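Local coordinates for protein putative glucose-6-phosphate 1-epimerase (PDB 2HTA) that probably interconverts the alpha and beta anomers of glucose 6-phosphate as a hexose-6-phosphate mutarotase of the aldose 1-epimerase family, at residues 50-55 / 156-160; 116-121 / 132-136; 182-186 / 235-240; 190-196 / 213-218. All coordinates share one frame; numbering follows the deposited sequence.

Interaction 1 of 4, residues 50-55 / 156-160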
# COMPACT_ATOMS: atom_id res chain seq x y z
N GLN A 50 -12.20 12.72 -13.15
CA GLN A 50 -12.32 11.28 -13.31
C GLN A 50 -11.78 10.48 -12.10
O GLN A 50 -11.87 9.26 -12.10
CB GLN A 50 -11.49 10.87 -14.55
CG GLN A 50 -12.02 11.49 -15.86
CD GLN A 50 -13.38 10.92 -16.11
OE1 GLN A 50 -13.52 9.74 -16.42
NE2 GLN A 50 -14.40 11.70 -15.85
N VAL A 51 -11.21 11.16 -11.11
CA VAL A 51 -10.59 10.43 -9.98
C VAL A 51 -10.29 11.36 -8.80
O VAL A 51 -9.85 12.48 -8.99
CB VAL A 51 -9.23 9.76 -10.44
CG1 VAL A 51 -8.25 10.78 -11.14
CG2 VAL A 51 -8.56 8.99 -9.23
N LYS A 52 -10.48 10.85 -7.59
CA LYS A 52 -10.05 11.53 -6.38
C LYS A 52 -9.02 10.63 -5.71
O LYS A 52 -9.24 9.44 -5.59
CB LYS A 52 -11.24 11.71 -5.43
CG LYS A 52 -12.18 12.81 -5.92
CD LYS A 52 -13.32 12.97 -4.92
CE LYS A 52 -14.26 14.12 -5.37
NZ LYS A 52 -15.63 14.02 -4.77
N ALA A 53 -7.90 11.21 -5.30
CA ALA A 53 -6.85 10.41 -4.63
C ALA A 53 -6.04 11.33 -3.74
O ALA A 53 -6.03 12.57 -3.90
CB ALA A 53 -5.91 9.79 -5.73
N SER A 54 -5.32 10.77 -2.77
CA SER A 54 -4.52 11.67 -1.92
C SER A 54 -3.32 10.88 -1.44
O SER A 54 -3.36 9.65 -1.37
CB SER A 54 -5.35 12.17 -0.72
OG SER A 54 -5.91 11.10 0.05
N PHE A 55 -2.28 11.62 -1.06
CA PHE A 55 -1.02 11.04 -0.69
C PHE A 55 -0.50 11.80 0.53
O PHE A 55 -0.78 12.98 0.68
CB PHE A 55 -0.00 11.31 -1.78
CG PHE A 55 -0.27 10.63 -3.08
CD1 PHE A 55 0.38 9.43 -3.42
CD2 PHE A 55 -1.12 11.23 -4.02
CE1 PHE A 55 0.10 8.81 -4.67
CE2 PHE A 55 -1.38 10.62 -5.26
CZ PHE A 55 -0.76 9.43 -5.58
N PHE A 156 3.28 6.87 -9.53
CA PHE A 156 1.88 6.54 -9.46
C PHE A 156 1.15 7.00 -10.71
O PHE A 156 1.51 8.04 -11.25
CB PHE A 156 1.23 7.26 -8.30
CG PHE A 156 1.79 6.86 -6.98
CD1 PHE A 156 2.95 7.45 -6.50
CD2 PHE A 156 1.19 5.82 -6.26
CE1 PHE A 156 3.50 7.04 -5.23
CE2 PHE A 156 1.71 5.44 -4.99
CZ PHE A 156 2.86 6.04 -4.51
N LYS A 157 0.15 6.25 -11.13
CA LYS A 157 -0.81 6.71 -12.18
C LYS A 157 -2.19 6.58 -11.59
O LYS A 157 -2.57 5.47 -11.24
CB LYS A 157 -0.65 5.83 -13.42
CG LYS A 157 0.69 5.93 -14.03
CD LYS A 157 0.61 5.38 -15.49
CE LYS A 157 1.92 5.55 -16.22
NZ LYS A 157 1.81 4.90 -17.56
N VAL A 158 -2.91 7.68 -11.35
CA VAL A 158 -4.21 7.57 -10.73
C VAL A 158 -5.26 8.06 -11.70
O VAL A 158 -5.18 9.16 -12.20
CB VAL A 158 -4.32 8.29 -9.33
CG1 VAL A 158 -3.32 7.63 -8.34
CG2 VAL A 158 -3.97 9.79 -9.44
N GLY A 159 -6.19 7.18 -12.00
CA GLY A 159 -7.23 7.47 -12.95
C GLY A 159 -8.30 6.45 -12.83
O GLY A 159 -8.73 6.08 -11.74
N LYS A 160 -8.78 5.97 -13.98
CA LYS A 160 -9.73 4.82 -13.99
C LYS A 160 -9.11 3.56 -13.33
O LYS A 160 -9.80 2.74 -12.72
CB LYS A 160 -10.08 4.51 -15.47
CG LYS A 160 -10.99 3.32 -15.67
CD LYS A 160 -11.45 3.15 -17.17
CE LYS A 160 -10.23 2.97 -18.06
NZ LYS A 160 -10.51 2.43 -19.47
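Phe55 and Phe156 meet where two antiparallel sheets of the galactose-mutarotase-like beta-sandwich face each other, and they illustrate how such layers are joined by side-chain packing rather than by backbone pairing. Strand 51-55 belongs to the five-stranded sheet, strand 156-158 to the nine-stranded one; their axes stay 9.1 Å apart and run at 147°.

The aromatic part is a T-shaped pair. Phe55 turns its edge onto the face of Phe156, with ring centroids 4.8 Å apart and planes at 74°. The first torsion of Phe55 (chi1 -67°) sets its ring anti to the carbonyl carbon and carries it across the gap. Leu62 of the neighbouring strand 61-67 also touches both rings.

Aliphatic packing continues the seam. Val158 divides its two methyls: CG1 lies 4.2 Å from CZ of Phe55, and CG2 the same distance from CB of Ala53. At the far end Val51 settles on the backbone of Val158 and Gly159. Its CG2 is near the carbonyl oxygen of Gly159, which itself accepts a hydrogen bond from Trp65 NE1, while Val51 CG1 rests 3.6 Å from Val158 O.

Interaction 2 of 4, residues 116-121 / 132-136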
# COMPACT_ATOMS: atom_id res chain seq x y z
N LEU A 116 9.64 8.45 6.36
CA LEU A 116 10.42 9.64 5.98
C LEU A 116 9.71 10.48 4.91
O LEU A 116 8.94 9.92 4.13
CB LEU A 116 11.79 9.20 5.44
CG LEU A 116 12.65 8.40 6.42
CD1 LEU A 116 13.87 7.87 5.63
CD2 LEU A 116 13.08 9.34 7.58
N PRO A 117 9.99 11.80 4.87
CA PRO A 117 9.40 12.65 3.88
C PRO A 117 10.04 12.44 2.53
O PRO A 117 11.27 12.50 2.41
CB PRO A 117 9.68 14.07 4.41
CG PRO A 117 10.93 13.91 5.34
CD PRO A 117 10.84 12.55 5.84
N TRP A 118 9.20 12.17 1.53
CA TRP A 118 9.62 12.12 0.11
C TRP A 118 9.29 13.43 -0.62
O TRP A 118 8.33 14.12 -0.30
CB TRP A 118 8.90 11.02 -0.68
CG TRP A 118 9.08 9.60 -0.18
CD1 TRP A 118 9.00 9.16 1.12
CD2 TRP A 118 9.27 8.43 -0.99
NE1 TRP A 118 9.15 7.78 1.17
CE2 TRP A 118 9.32 7.30 -0.11
CE3 TRP A 118 9.44 8.22 -2.36
CZ2 TRP A 118 9.47 5.96 -0.57
CZ3 TRP A 118 9.59 6.88 -2.83
CH2 TRP A 118 9.63 5.77 -1.94
N ALA A 119 10.05 13.71 -1.67
CA ALA A 119 9.83 14.94 -2.44
C ALA A 119 8.87 14.55 -3.57
O ALA A 119 8.94 13.46 -4.08
CB ALA A 119 11.19 15.43 -3.02
N LEU A 120 7.97 15.44 -3.93
CA LEU A 120 7.25 15.26 -5.16
C LEU A 120 8.08 15.85 -6.27
O LEU A 120 8.19 17.09 -6.43
CB LEU A 120 5.88 15.93 -5.04
CG LEU A 120 5.06 16.08 -6.34
CD1 LEU A 120 4.72 14.64 -6.81
CD2 LEU A 120 3.75 16.84 -6.15
N LYS A 121 8.70 14.96 -7.07
CA LYS A 121 9.69 15.34 -8.04
C LYS A 121 9.04 15.75 -9.36
O LYS A 121 9.55 16.67 -10.03
CB LYS A 121 10.62 14.14 -8.30
CG LYS A 121 11.80 14.41 -9.15
CD LYS A 121 12.58 13.09 -9.44
CE LYS A 121 13.94 13.41 -10.10
NZ LYS A 121 14.74 14.44 -9.31
N LEU A 132 2.32 10.86 -10.97
CA LEU A 132 3.16 11.58 -9.99
C LEU A 132 4.40 10.73 -9.70
O LEU A 132 4.31 9.49 -9.68
CB LEU A 132 2.42 11.75 -8.65
CG LEU A 132 1.08 12.50 -8.59
CD1 LEU A 132 -0.05 11.50 -8.82
CD2 LEU A 132 0.95 13.10 -7.18
N THR A 133 5.53 11.41 -9.49
CA THR A 133 6.77 10.71 -9.12
C THR A 133 7.26 11.33 -7.83
O THR A 133 7.47 12.53 -7.77
CB THR A 133 7.82 10.92 -10.13
OG1 THR A 133 7.37 10.39 -11.39
CG2 THR A 133 9.07 10.17 -9.73
N PHE A 134 7.46 10.49 -6.82
CA PHE A 134 8.02 10.91 -5.53
C PHE A 134 9.43 10.33 -5.43
O PHE A 134 9.72 9.23 -5.97
CB PHE A 134 7.15 10.36 -4.39
CG PHE A 134 5.77 10.94 -4.32
CD1 PHE A 134 4.69 10.37 -5.06
CD2 PHE A 134 5.54 12.07 -3.55
CE1 PHE A 134 3.38 10.93 -4.96
CE2 PHE A 134 4.23 12.60 -3.45
CZ PHE A 134 3.18 12.05 -4.14
N GLU A 135 10.31 11.02 -4.69
CA GLU A 135 11.69 10.52 -4.58
C GLU A 135 12.13 10.56 -3.09
O GLU A 135 11.87 11.54 -2.39
CB GLU A 135 12.60 11.46 -5.37
CG GLU A 135 14.06 11.02 -5.33
CD GLU A 135 14.92 11.95 -6.19
OE1 GLU A 135 15.23 13.06 -5.75
OE2 GLU A 135 15.22 11.60 -7.33
N LEU A 136 12.85 9.52 -2.67
CA LEU A 136 13.47 9.50 -1.35
C LEU A 136 14.95 9.24 -1.56
O LEU A 136 15.32 8.43 -2.40
CB LEU A 136 12.86 8.43 -0.46
CG LEU A 136 13.45 8.39 0.98
CD1 LEU A 136 12.84 9.55 1.80
CD2 LEU A 136 13.01 7.09 1.57
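Leu136 sets its CB over one face of the Trp118 indole, 3.8 Å from the centroid of the five-membered ring, in a CH-pi contact. With CG anti to the backbone N (chi1 -178°), the leucine crosses the indole at about a right angle and CD2 continues toward NE1. CD1 turns the other way and reaches CB of Leu116 at 3.8 Å. The indole is further fixed by its NE1, which donates to Ala113 O, and its edge abuts the backbone of Phe134.

A second CH-pi contact forms on the sheet face shared by Leu120 and Phe134. Leu120 CD1 sits over the phenyl ring, 4.1 Å from its centroid and offset toward the rim, and also touches CD2 of Leu132.

On the opposite face Glu135 is extended beyond CG, while Lys121 bends only at its last torsion (chi4 52°). Their ends form a rather long salt bridge, Lys121 NZ to Glu135 OE2 at 3.5 Å.

Within the sheet itself Ala119 and Glu135 form a hydrogen-bonded pair, both N-to-O distances 2.9 Å, Leu120 and Phe134 the non-hydrogen-bonded pair beside it, and Lys121 N reaches Thr133 O at 2.8 Å. This alternation of pairs between consecutive antiparallel strands marks a beta hairpin, here strands 119-125 and 130-137 at the edge of the nine-stranded sheet.

Interaction 3 of 4, residues 182-186 / 235-240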
# COMPACT_ATOMS: atom_id res chain seq x y z
N PHE A 182 -7.44 -2.62 0.94
CA PHE A 182 -8.57 -2.49 0.04
C PHE A 182 -9.83 -2.46 0.87
O PHE A 182 -10.03 -3.27 1.76
CB PHE A 182 -8.56 -3.66 -0.95
CG PHE A 182 -7.40 -3.61 -1.87
CD1 PHE A 182 -6.30 -4.46 -1.70
CD2 PHE A 182 -7.34 -2.63 -2.86
CE1 PHE A 182 -5.18 -4.35 -2.53
CE2 PHE A 182 -6.24 -2.52 -3.73
CZ PHE A 182 -5.15 -3.39 -3.55
N ASN A 183 -10.64 -1.47 0.55
CA ASN A 183 -11.95 -1.22 1.17
C ASN A 183 -12.91 -2.30 0.70
O ASN A 183 -13.07 -2.55 -0.49
CB ASN A 183 -12.39 0.19 0.75
CG ASN A 183 -13.65 0.69 1.46
OD1 ASN A 183 -13.84 0.43 2.64
ND2 ASN A 183 -14.51 1.43 0.72
N VAL A 184 -13.48 -3.01 1.67
CA VAL A 184 -14.47 -4.06 1.40
C VAL A 184 -15.74 -3.82 2.21
O VAL A 184 -15.69 -3.16 3.26
CB VAL A 184 -13.95 -5.52 1.64
CG1 VAL A 184 -12.77 -5.81 0.73
CG2 VAL A 184 -13.57 -5.77 3.10
N GLY A 185 -16.86 -4.34 1.73
CA GLY A 185 -18.13 -4.15 2.50
C GLY A 185 -18.15 -4.89 3.81
O GLY A 185 -18.55 -4.32 4.86
N ASP A 186 -17.74 -6.15 3.77
CA ASP A 186 -17.70 -6.97 4.96
C ASP A 186 -16.71 -8.10 4.81
O ASP A 186 -16.90 -9.02 4.00
CB ASP A 186 -19.09 -7.58 5.13
CG ASP A 186 -19.25 -8.38 6.41
OD1 ASP A 186 -18.27 -8.75 7.08
OD2 ASP A 186 -20.42 -8.62 6.75
N ILE A 235 -10.20 -9.81 -5.68
CA ILE A 235 -10.96 -9.67 -4.41
C ILE A 235 -12.45 -9.63 -4.82
O ILE A 235 -12.85 -8.77 -5.63
CB ILE A 235 -10.65 -8.35 -3.65
CG1 ILE A 235 -9.11 -8.27 -3.42
CG2 ILE A 235 -11.54 -8.21 -2.33
CD1 ILE A 235 -8.63 -6.93 -2.87
N HIS A 236 -13.23 -10.56 -4.29
CA HIS A 236 -14.67 -10.63 -4.64
C HIS A 236 -15.43 -10.06 -3.48
O HIS A 236 -15.35 -10.61 -2.38
CB HIS A 236 -15.05 -12.09 -4.83
CG HIS A 236 -14.22 -12.80 -5.85
ND1 HIS A 236 -14.63 -12.99 -7.14
CD2 HIS A 236 -12.99 -13.38 -5.75
CE1 HIS A 236 -13.70 -13.64 -7.81
NE2 HIS A 236 -12.68 -13.89 -6.99
N ASP A 237 -16.24 -9.01 -3.74
CA ASP A 237 -16.96 -8.31 -2.69
C ASP A 237 -18.46 -8.26 -3.01
O ASP A 237 -18.88 -7.43 -3.79
CB ASP A 237 -16.45 -6.88 -2.55
CG ASP A 237 -17.04 -6.15 -1.35
OD1 ASP A 237 -18.10 -6.53 -0.77
OD2 ASP A 237 -16.44 -5.15 -0.98
N ALA A 238 -19.22 -9.16 -2.41
CA ALA A 238 -20.66 -9.27 -2.66
C ALA A 238 -21.39 -8.05 -2.09
O ALA A 238 -22.39 -7.57 -2.68
CB ALA A 238 -21.20 -10.57 -2.02
N THR A 239 -20.89 -7.50 -0.97
CA THR A 239 -21.55 -6.37 -0.32
C THR A 239 -21.50 -5.05 -1.12
O THR A 239 -22.52 -4.38 -1.32
CB THR A 239 -21.01 -6.17 1.08
OG1 THR A 239 -21.12 -7.43 1.79
CG2 THR A 239 -21.76 -5.05 1.79
N LEU A 240 -20.32 -4.70 -1.63
CA LEU A 240 -20.19 -3.52 -2.47
C LEU A 240 -20.42 -3.89 -3.92
O LEU A 240 -20.27 -3.05 -4.81
CB LEU A 240 -18.77 -2.92 -2.30
CG LEU A 240 -18.44 -2.42 -0.89
CD1 LEU A 240 -17.13 -1.64 -0.81
CD2 LEU A 240 -19.59 -1.62 -0.34
O HOH W 1 -14.42 -4.05 -2.32
O HOH W 2 -17.32 -7.62 1.53
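An Asx motif at the end of strand 232-237 supplies the polar centre of this contact, where Asp237 holds the turn that follows strand 172-183. Its OD2 accepts the backbone N of Gly185 at 2.9 Å, on the syn side and 21° out of the carboxylate plane. The other oxygen, OD1, takes the N of Leu240 at 3.0 Å in a nearly straight bond (169°), but from above that plane. CG lies anti to the backbone N of Asp237 (chi1 -172°), which extends the carboxylate toward Gly185.

Two waters widen the grip. One donates to both Asn183 O and Asp237 OD2, linking the strand end to the carboxylate; Arg242 NH2 also donates to Asn183 O. The other accepts from Asp186 N and donates to Asp237 OD1. A buried carboxylate is thus surrounded by N-H and water donors, which would probably favour its charged form.

Around Gly185 the fit is close: Thr239 CB comes within 3.8 Å of Gly185 CA, and Leu240 CG within 3.6 Å of Gly185 N.

Deeper in, the contact becomes apolar. Ile235 CD1 approaches Phe182 obliquely, 3.6 Å from CD1 of the ring, and its CG2 branch packs against CG1 of Val184. Val279 and Val281 of strand 278-286 line the same space, and Phe182 lies about 7 Å, side chain to side chain, from Glu282, probably an active-site residue. The whole is an Asx motif closing strand 232-237 and tying it to the end of strand 172-183, at a rim where two sheets of the beta-sandwich meet.

Interaction 4 of 4, residues 190-196 / 213-218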
# COMPACT_ATOMS: atom_id res chain seq x y z
N VAL A 190 -15.73 -11.84 2.19
CA VAL A 190 -14.70 -11.60 1.16
C VAL A 190 -14.00 -12.90 0.84
O VAL A 190 -13.70 -13.68 1.72
CB VAL A 190 -13.68 -10.53 1.65
CG1 VAL A 190 -12.46 -10.51 0.72
CG2 VAL A 190 -14.36 -9.19 1.66
N LYS A 191 -13.79 -13.17 -0.44
CA LYS A 191 -12.79 -14.14 -0.83
C LYS A 191 -11.84 -13.53 -1.87
O LYS A 191 -12.23 -12.64 -2.69
CB LYS A 191 -13.40 -15.45 -1.31
CG LYS A 191 -14.27 -15.27 -2.53
CD LYS A 191 -15.26 -16.46 -2.72
CE LYS A 191 -16.16 -16.17 -3.94
NZ LYS A 191 -16.98 -17.36 -4.47
N VAL A 192 -10.60 -14.01 -1.83
CA VAL A 192 -9.60 -13.58 -2.81
C VAL A 192 -9.17 -14.80 -3.60
O VAL A 192 -8.80 -15.82 -3.01
CB VAL A 192 -8.39 -12.90 -2.12
CG1 VAL A 192 -7.33 -12.45 -3.16
CG2 VAL A 192 -8.89 -11.70 -1.29
N SER A 193 -9.21 -14.70 -4.93
CA SER A 193 -8.80 -15.80 -5.79
C SER A 193 -7.51 -15.41 -6.51
O SER A 193 -7.07 -14.25 -6.39
CB SER A 193 -9.92 -16.13 -6.81
OG SER A 193 -10.23 -14.99 -7.56
N GLY A 194 -6.96 -16.35 -7.28
CA GLY A 194 -5.78 -16.13 -8.07
C GLY A 194 -4.52 -16.27 -7.22
O GLY A 194 -3.44 -15.91 -7.65
N LEU A 195 -4.67 -16.85 -6.04
CA LEU A 195 -3.54 -16.94 -5.08
C LEU A 195 -2.65 -18.19 -5.21
O LEU A 195 -1.69 -18.37 -4.42
CB LEU A 195 -4.05 -16.80 -3.64
CG LEU A 195 -4.61 -15.41 -3.30
CD1 LEU A 195 -5.33 -15.46 -1.94
CD2 LEU A 195 -3.60 -14.27 -3.34
N GLY A 196 -2.93 -19.02 -6.20
CA GLY A 196 -2.06 -20.15 -6.47
C GLY A 196 -2.22 -21.31 -5.49
O GLY A 196 -3.35 -21.69 -5.14
N ASP A 213 -7.31 -24.55 -5.02
CA ASP A 213 -8.10 -23.72 -5.95
C ASP A 213 -7.70 -22.25 -6.00
O ASP A 213 -8.35 -21.46 -6.72
CB ASP A 213 -9.58 -23.80 -5.53
CG ASP A 213 -9.80 -23.35 -4.06
OD1 ASP A 213 -8.87 -22.90 -3.33
OD2 ASP A 213 -10.95 -23.46 -3.59
N GLY A 214 -6.68 -21.88 -5.23
CA GLY A 214 -6.16 -20.51 -5.19
C GLY A 214 -7.08 -19.51 -4.53
O GLY A 214 -6.93 -18.31 -4.72
N ILE A 215 -8.03 -20.00 -3.75
CA ILE A 215 -9.05 -19.14 -3.13
C ILE A 215 -8.92 -19.06 -1.63
O ILE A 215 -8.96 -20.11 -0.94
CB ILE A 215 -10.47 -19.60 -3.49
CG1 ILE A 215 -10.72 -19.38 -5.01
CG2 ILE A 215 -11.55 -18.83 -2.58
CD1 ILE A 215 -11.98 -20.05 -5.47
N GLN A 216 -8.77 -17.84 -1.11
CA GLN A 216 -8.64 -17.59 0.35
C GLN A 216 -9.84 -16.85 0.90
O GLN A 216 -10.25 -15.82 0.36
CB GLN A 216 -7.34 -16.80 0.66
CG GLN A 216 -7.10 -16.57 2.12
CD GLN A 216 -6.68 -17.85 2.81
OE1 GLN A 216 -5.74 -18.53 2.38
NE2 GLN A 216 -7.39 -18.19 3.88
N THR A 217 -10.37 -17.34 2.02
CA THR A 217 -11.36 -16.60 2.82
C THR A 217 -10.73 -16.13 4.15
O THR A 217 -9.67 -16.61 4.55
CB THR A 217 -12.61 -17.47 3.18
OG1 THR A 217 -12.22 -18.69 3.82
CG2 THR A 217 -13.47 -17.79 1.91
N PHE A 218 -11.40 -15.23 4.83
CA PHE A 218 -10.83 -14.47 5.92
C PHE A 218 -11.83 -14.52 7.04
O PHE A 218 -12.36 -13.49 7.42
CB PHE A 218 -10.53 -13.02 5.50
CG PHE A 218 -9.45 -12.93 4.43
CD1 PHE A 218 -9.75 -13.19 3.10
CD2 PHE A 218 -8.12 -12.69 4.79
CE1 PHE A 218 -8.71 -13.18 2.11
CE2 PHE A 218 -7.10 -12.66 3.79
CZ PHE A 218 -7.41 -12.92 2.48
O HOH W 3 -14.03 -14.16 4.24
O HOH W 4 -7.96 -19.01 -8.04
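This is an antiparallel strand pairing at one outer edge of the nine-stranded sheet, between short strand 191-193 and the weakly bonded strand about 216-217. Val192 and Gln216 form its hydrogen-bonded pair: Val192 N meets Gln216 O at 2.9 Å, and Gln216 N meets Val192 O at 2.8 Å, both nearly straight. Beyond it the chain turns, and Leu195 N reaches Gly214 O at 3.0 Å on a carbonyl lone pair. Gly214 has positive phi (70°), and its CA lies 3.0 Å from Gly196 O.

Among the side chains, Val192 CG2 lies 3.7 Å from CE1 of Phe218, and the Leu195 side chain crosses Gln216 at about a right angle, CD1 3.5 Å from CB. The Gln216 chain bends at chi2 (72°), bringing NE2 to Thr217 O at 2.9 Å; its OE1 accepts from Arg224 and is also bonded to Tyr226 OH. Ile215 CG1 touches CB of Ser193, and its CG2 lies by CB of Lys191.

Waters extend the pairing at both ends, one between Val190 O and Phe218 N, another between Gly194 N and Asp213 O. The chemistry therefore implies an edge held mainly by main-chain bonds, with water standing in where the strands diverge and a buried amide satisfied by several partners.

Overall arrangement
The four contacts all reach the nine-stranded sheet but use it differently. Interaction 1 is the buried one, joining that sheet to the five-stranded sheet through apolar side chains; interactions 2 and 4 are partly buried backbone pairings near its two ends, their centres 34 Å apart. Interaction 3 also joins different sheets, yet at a loop rim, where a carboxylate and waters are added to an apolar inner part. Interactions 1 and 2 share a core, since Phe134 packs on both Phe55 and Phe156. Interactions 3 and 4 meet through His236, whose NE2 probably hydrogen-bonds to Ser193 OG, and through Val190 against Val184 and Ile235.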